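Local coordinates for protein histidinol dehydrogenase (PDB 6AN0) that probably catalyses the two successive NAD-dependent oxidations that turn L-histidinol into L-histidine, the last step of histidine biosynthesis, with one zinc ion per subunit, at residues 261-272 and 298-308. Numbering follows the deposited sequence. Where two conformers were deposited one is given.
Sequences LSQAEHGADSQV and RKSIASQALLQ. With ZN (zinc ion), chain B.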
ATOM      1  N   LEU A 261      -0.121 -29.536  10.180  1.00 21.76           N
ATOM      2  CA  LEU A 261       1.255 -29.960   9.951  1.00 24.22           C
ATOM      3  C   LEU A 261       1.812 -29.382   8.659  1.00 28.35           C
ATOM      4  O   LEU A 261       3.021 -29.156   8.559  1.00 25.18           O
ATOM      5  CB  LEU A 261       1.341 -31.483   9.955  1.00 20.37           C
ATOM      6  CG  LEU A 261       1.172 -32.081  11.358  1.00 26.29           C
ATOM      7  CD1 LEU A 261       1.026 -33.581  11.307  1.00 24.71           C
ATOM      8  CD2 LEU A 261       2.364 -31.706  12.230  1.00 30.04           C
ATOM      9  N   SER A 262       0.953 -29.121   7.667  1.00 29.35           N
ATOM     10  CA  SER A 262       1.439 -28.495   6.442  0.52 25.20           C
ATOM     11  C   SER A 262       1.989 -27.101   6.725  1.00 27.10           C
ATOM     12  O   SER A 262       3.033 -26.720   6.186  1.00 27.10           O
ATOM     13  CB  SER A 262       0.334 -28.454   5.377  0.52 22.99           C
ATOM     14  OG  SER A 262      -0.698 -27.537   5.695  0.52 25.03           O
ATOM     15  N   GLN A 263       1.319 -26.334   7.586  1.00 24.46           N
ATOM     16  CA  GLN A 263       1.844 -25.026   7.957  1.00 25.03           C
ATOM     17  C   GLN A 263       3.075 -25.149   8.858  1.00 23.96           C
ATOM     18  O   GLN A 263       4.041 -24.391   8.700  1.00 26.14           O
ATOM     19  CB  GLN A 263       0.755 -24.207   8.652  1.00 24.48           C
ATOM     20  CG  GLN A 263       1.218 -22.814   9.076  1.00 30.75           C
ATOM     21  CD  GLN A 263       1.662 -21.995   7.888  1.00 38.00           C
ATOM     22  OE1 GLN A 263       2.844 -21.697   7.728  1.00 48.54           O
ATOM     23  NE2 GLN A 263       0.717 -21.640   7.038  1.00 27.24           N
ATOM     24  N   ALA A 264       3.066 -26.103   9.802  1.00 24.51           N
ATOM     25  CA  ALA A 264       4.158 -26.208  10.777  1.00 25.40           C
ATOM     26  C   ALA A 264       5.482 -26.566  10.120  1.00 28.52           C
ATOM     27  O   ALA A 264       6.539 -26.116  10.578  1.00 27.34           O
ATOM     28  CB  ALA A 264       3.839 -27.251  11.847  1.00 24.08           C
ATOM     29  N   GLU A 265       5.457 -27.369   9.051  1.00 23.07           N
ATOM     30  CA  GLU A 265       6.703 -27.795   8.429  1.00 29.16           C
ATOM     31  C   GLU A 265       7.404 -26.673   7.669  1.00 25.75           C
ATOM     32  O   GLU A 265       8.530 -26.886   7.198  1.00 30.15           O
ATOM     33  CB  GLU A 265       6.444 -28.977   7.487  1.00 25.29           C
ATOM     34  CG  GLU A 265       5.980 -28.539   6.104  1.00 26.62           C
ATOM     35  CD  GLU A 265       5.825 -29.697   5.129  1.00 28.21           C
ATOM     36  OE1 GLU A 265       6.347 -30.796   5.404  1.00 30.87           O
ATOM     37  OE2 GLU A 265       5.174 -29.501   4.075  1.00 34.68           O
ATOM     38  N   HIS A 266       6.783 -25.496   7.539  1.00 27.47           N
ATOM     39  CA  HIS A 266       7.428 -24.399   6.816  1.00 34.15           C
ATOM     40  C   HIS A 266       8.690 -23.917   7.517  1.00 37.01           C
ATOM     41  O   HIS A 266       9.688 -23.601   6.860  1.00 37.86           O
ATOM     42  CB  HIS A 266       6.463 -23.226   6.646  1.00 25.69           C
ATOM     43  CG  HIS A 266       5.786 -23.198   5.316  1.00 35.14           C
ATOM     44  ND1 HIS A 266       6.480 -23.084   4.130  1.00 41.70           N
ATOM     45  CD2 HIS A 266       4.475 -23.272   4.983  1.00 40.37           C
ATOM     46  CE1 HIS A 266       5.625 -23.084   3.122  1.00 45.28           C
ATOM     47  NE2 HIS A 266       4.402 -23.194   3.613  1.00 36.78           N
ATOM     48  N   GLY A 267       8.657 -23.826   8.841  1.00 34.38           N
ATOM     49  CA  GLY A 267       9.750 -23.244   9.585  1.00 31.88           C
ATOM     50  C   GLY A 267       9.532 -23.328  11.078  1.00 29.74           C
ATOM     51  O   GLY A 267       8.390 -23.417  11.545  1.00 29.90           O
ATOM     52  N   ALA A 268      10.635 -23.309  11.833  1.00 29.72           N
ATOM     53  CA  ALA A 268      10.560 -23.411  13.283  1.00 30.38           C
ATOM     54  C   ALA A 268       9.826 -22.234  13.911  1.00 35.01           C
ATOM     55  O   ALA A 268       9.318 -22.371  15.027  1.00 30.74           O
ATOM     56  CB  ALA A 268      11.972 -23.519  13.868  1.00 34.92           C
ATOM     57  N   ASP A 269       9.755 -21.089  13.223  1.00 28.80           N
ATOM     58  CA  ASP A 269       9.088 -19.896  13.733  1.00 26.37           C
ATOM     59  C   ASP A 269       7.626 -19.794  13.300  1.00 27.20           C
ATOM     60  O   ASP A 269       6.940 -18.845  13.699  1.00 28.60           O
ATOM     61  CB  ASP A 269       9.848 -18.636  13.291  1.00 31.26           C
ATOM     62  CG  ASP A 269      11.199 -18.499  13.971  1.00 51.34           C
ATOM     63  OD1 ASP A 269      11.345 -19.011  15.101  1.00 55.59           O
ATOM     64  OD2 ASP A 269      12.110 -17.876  13.383  1.00 50.71           O
ATOM     65  N   SER A 270       7.138 -20.729  12.491  1.00 27.09           N
ATOM     66  CA  SER A 270       5.727 -20.771  12.135  0.61 26.33           C
ATOM     67  C   SER A 270       4.877 -20.993  13.380  1.00 30.27           C
ATOM     68  O   SER A 270       5.354 -21.477  14.407  1.00 29.57           O
ATOM     69  CB  SER A 270       5.447 -21.892  11.137  0.61 26.84           C
ATOM     70  OG  SER A 270       6.032 -21.633   9.880  0.61 28.48           O
ATOM     71  N   GLN A 271       3.597 -20.654  13.275  1.00 26.46           N
ATOM     72  CA  GLN A 271       2.666 -20.865  14.372  1.00 27.16           C
ATOM     73  C   GLN A 271       1.347 -21.372  13.820  1.00 26.81           C
ATOM     74  O   GLN A 271       0.873 -20.889  12.783  1.00 23.52           O
ATOM     75  CB  GLN A 271       2.417 -19.577  15.173  1.00 28.65           C
ATOM     76  CG  GLN A 271       1.512 -19.795  16.389  1.00 30.55           C
ATOM     77  CD  GLN A 271       1.301 -18.538  17.209  1.00 33.76           C
ATOM     78  OE1 GLN A 271       0.867 -17.518  16.687  1.00 30.16           O
ATOM     79  NE2 GLN A 271       1.620 -18.606  18.508  1.00 33.41           N
ATOM     80  N   VAL A 272       0.745 -22.334  14.511  1.00 22.47           N
ATOM     81  CA  VAL A 272      -0.594 -22.777  14.141  1.00 23.69           C
ATOM     82  C   VAL A 272      -1.514 -22.649  15.349  1.00 25.30           C
ATOM     83  O   VAL A 272      -1.103 -22.821  16.503  1.00 25.18           O
ATOM     84  CB  VAL A 272      -0.615 -24.216  13.566  1.00 29.79           C
ATOM     85  CG1 VAL A 272       0.486 -24.401  12.515  1.00 28.51           C
ATOM     86  CG2 VAL A 272      -0.492 -25.262  14.674  1.00 24.44           C
ATOM     87  N   ARG A 298      10.436 -33.508   7.639  1.00 32.30           N
ATOM     88  CA  ARG A 298      10.707 -32.268   8.355  1.00 30.14           C
ATOM     89  C   ARG A 298      10.113 -32.262   9.758  1.00 33.13           C
ATOM     90  O   ARG A 298       9.716 -31.196  10.251  1.00 30.85           O
ATOM     91  CB  ARG A 298      10.178 -31.079   7.552  1.00 29.09           C
ATOM     92  CG  ARG A 298      10.830 -30.942   6.179  1.00 34.90           C
ATOM     93  CD  ARG A 298      10.088 -29.966   5.296  1.00 35.76           C
ATOM     94  NE  ARG A 298      10.102 -28.603   5.820  1.00 33.11           N
ATOM     95  CZ  ARG A 298      11.043 -27.709   5.536  1.00 37.10           C
ATOM     96  NH1 ARG A 298      12.061 -28.045   4.749  1.00 33.91           N
ATOM     97  NH2 ARG A 298      10.975 -26.483   6.046  1.00 33.34           N
ATOM     98  N   LYS A 299      10.041 -33.424  10.417  1.00 34.40           N
ATOM     99  CA  LYS A 299       9.343 -33.494  11.697  1.00 40.76           C
ATOM    100  C   LYS A 299      10.023 -32.631  12.751  1.00 42.55           C
ATOM    101  O   LYS A 299       9.349 -32.095  13.639  1.00 35.26           O
ATOM    102  CB  LYS A 299       9.250 -34.947  12.176  1.00 37.96           C
ATOM    103  CG  LYS A 299      10.592 -35.585  12.508  1.00 44.20           C
ATOM    104  CD  LYS A 299      10.429 -37.010  13.014  1.00 51.88           C
ATOM    105  CE  LYS A 299       9.993 -37.953  11.901  1.00 54.78           C
ATOM    106  NZ  LYS A 299       9.896 -39.352  12.402  1.00 60.33           N
ATOM    107  N   SER A 300      11.346 -32.473  12.661  1.00 29.65           N
ATOM    108  CA  SER A 300      12.061 -31.633  13.619  1.00 30.64           C
ATOM    109  C   SER A 300      11.607 -30.180  13.512  1.00 28.40           C
ATOM    110  O   SER A 300      11.314 -29.524  14.522  1.00 31.16           O
ATOM    111  CB  SER A 300      13.571 -31.755  13.391  1.00 38.63           C
ATOM    112  OG  SER A 300      14.299 -30.855  14.215  1.00 48.87           O
ATOM    113  N   ILE A 301      11.513 -29.665  12.290  1.00 31.16           N
ATOM    114  CA  ILE A 301      11.058 -28.294  12.112  1.00 29.49           C
ATOM    115  C   ILE A 301       9.610 -28.137  12.577  1.00 30.67           C
ATOM    116  O   ILE A 301       9.274 -27.173  13.276  1.00 30.88           O
ATOM    117  CB  ILE A 301      11.246 -27.877  10.643  1.00 29.35           C
ATOM    118  CG1 ILE A 301      12.736 -27.798  10.296  1.00 40.12           C
ATOM    119  CG2 ILE A 301      10.516 -26.580  10.362  1.00 30.42           C
ATOM    120  CD1 ILE A 301      13.002 -27.769   8.815  1.00 40.06           C
ATOM    121  N   ALA A 302       8.729 -29.073  12.203  1.00 30.84           N
ATOM    122  CA  ALA A 302       7.324 -28.937  12.594  1.00 28.27           C
ATOM    123  C   ALA A 302       7.161 -29.023  14.105  1.00 27.88           C
ATOM    124  O   ALA A 302       6.335 -28.311  14.688  1.00 27.79           O
ATOM    125  CB  ALA A 302       6.462 -30.004  11.912  1.00 29.89           C
ATOM    126  N   SER A 303       7.940 -29.897  14.752  1.00 28.59           N
ATOM    127  CA  SER A 303       7.872 -30.037  16.206  0.52 28.29           C
ATOM    128  C   SER A 303       8.255 -28.737  16.907  1.00 35.16           C
ATOM    129  O   SER A 303       7.633 -28.353  17.907  1.00 31.09           O
ATOM    130  CB  SER A 303       8.779 -31.178  16.669  0.52 34.80           C
ATOM    131  OG  SER A 303       8.373 -32.420  16.121  0.52 32.77           O
ATOM    132  N   GLN A 304       9.291 -28.048  16.409  1.00 28.71           N
ATOM    133  CA  GLN A 304       9.659 -26.760  16.992  1.00 25.08           C
ATOM    134  C   GLN A 304       8.532 -25.737  16.847  1.00 31.89           C
ATOM    135  O   GLN A 304       8.266 -24.961  17.771  1.00 32.99           O
ATOM    136  CB  GLN A 304      10.939 -26.232  16.352  1.00 35.00           C
ATOM    137  CG  GLN A 304      12.152 -27.135  16.562  1.00 37.73           C
ATOM    138  CD  GLN A 304      13.349 -26.676  15.759  1.00 44.82           C
ATOM    139  OE1 GLN A 304      13.894 -25.595  15.996  1.00 35.43           O
ATOM    140  NE2 GLN A 304      13.758 -27.491  14.791  1.00 41.49           N
ATOM    141  N   ALA A 305       7.869 -25.708  15.692  1.00 29.73           N
ATOM    142  CA  ALA A 305       6.746 -24.786  15.531  1.00 22.62           C
ATOM    143  C   ALA A 305       5.577 -25.167  16.435  1.00 28.86           C
ATOM    144  O   ALA A 305       4.879 -24.288  16.955  1.00 28.95           O
ATOM    145  CB  ALA A 305       6.296 -24.736  14.071  1.00 25.37           C
ATOM    146  N   LEU A 306       5.342 -26.466  16.637  1.00 27.71           N
ATOM    147  CA  LEU A 306       4.227 -26.869  17.492  1.00 25.83           C
ATOM    148  C   LEU A 306       4.429 -26.437  18.940  1.00 27.29           C
ATOM    149  O   LEU A 306       3.450 -26.264  19.675  1.00 25.30           O
ATOM    150  CB  LEU A 306       4.012 -28.379  17.414  1.00 24.02           C
ATOM    151  CG  LEU A 306       3.394 -28.852  16.095  1.00 28.05           C
ATOM    152  CD1 LEU A 306       3.317 -30.370  16.104  1.00 32.60           C
ATOM    153  CD2 LEU A 306       2.010 -28.244  15.886  1.00 27.25           C
ATOM    154  N   LEU A 307       5.677 -26.251  19.373  1.00 27.79           N
ATOM    155  CA  LEU A 307       5.902 -25.836  20.756  1.00 29.66           C
ATOM    156  C   LEU A 307       5.227 -24.502  21.046  1.00 34.22           C
ATOM    157  O   LEU A 307       4.723 -24.280  22.154  1.00 33.18           O
ATOM    158  CB  LEU A 307       7.401 -25.744  21.061  1.00 30.16           C
ATOM    159  CG  LEU A 307       7.694 -25.528  22.550  1.00 33.15           C
ATOM    160  CD1 LEU A 307       7.310 -26.768  23.362  1.00 37.98           C
ATOM    161  CD2 LEU A 307       9.170 -25.143  22.804  1.00 36.02           C
ATOM    162  N   GLN A 308       5.199 -23.608  20.058  1.00 31.49           N
ATOM    163  CA  GLN A 308       4.608 -22.283  20.200  1.00 42.04           C
ATOM    164  C   GLN A 308       3.152 -22.237  19.748  1.00 38.81           C
ATOM    165  O   GLN A 308       2.556 -21.156  19.722  1.00 32.73           O
ATOM    166  CB  GLN A 308       5.419 -21.251  19.405  1.00 50.59           C
ATOM    167  CG  GLN A 308       6.931 -21.421  19.461  1.00 53.67           C
ATOM    168  CD  GLN A 308       7.568 -20.826  20.717  1.00 50.65           C
ATOM    169  OE1 GLN A 308       7.023 -19.910  21.353  1.00 43.76           O
ATOM    170  NE2 GLN A 308       8.741 -21.345  21.073  1.00 42.63           N
TER
HETATM  171 ZN    ZN B 501       2.642 -23.445   2.529  0.53 26.74          ZN
HETATM  172  O   HOH W   1       8.319 -32.995   5.765  1.00 32.18           O
HETATM  173  O   HOH W   2       1.596 -23.571   4.275  1.00 40.52           O
HETATM  174  O   HOH W   3       2.042 -21.311   2.750  1.00 39.40           O
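A264 and A305 mark the tight part of this contact, where small side chains let helix 299-307 lie almost on the backbone of 261-272. The CA atoms of E265 and A302 are 4.4 Å apart, and A264 CB meets A302 CB at 3.8 Å. A302 CA directs its hydrogen at A264 O (angle at H 155°), a CA-H...O contact consistent with the short backbone separation. The methyl of A305 rests against two carbonyl oxygens, S270 O at 3.4 Å and G267 O at 3.5 Å, which lie roughly at right angles as seen from it; S270 O, buried here, has no polar partner in the model. I301 CG2 lies against the peptide of G267.

Polar clamps hold both ends. R298, at the N-cap position, bends at chi3 (64°) and grips E265 O side-on through NE and NH2, each at 2.7 Å from that oxygen, which lies in the guanidinium plane. The carboxylate of E265 stands nearly perpendicular to the guanidinium and instead bonds A422 and H423 of the second subunit, while a water links E265 OE1 to R298 N. At the other end, the extended Q271 side chain gives NE2 to Q308 O at 3.0 Å, almost straight (176°); its OE1 bonds Y327.

Toward solvent, A268 CB lies alongside the exposed Q304, touching its CB and its OE1 (3.5 Å), and the end of the exposed Q308 side chain turns away from 261-272.

The turn beginning at A264 carries H266, whose NE2 binds zinc alongside D364 and H423 of the second subunit, so the clamped backbone belongs to an intersubunit metal site. Behind it, A302 packs on helix 279-293, L261 and V272 meet L306, and V272 lies in strand 271-276, between strands 242-247 and 310-313 of the parallel sheet.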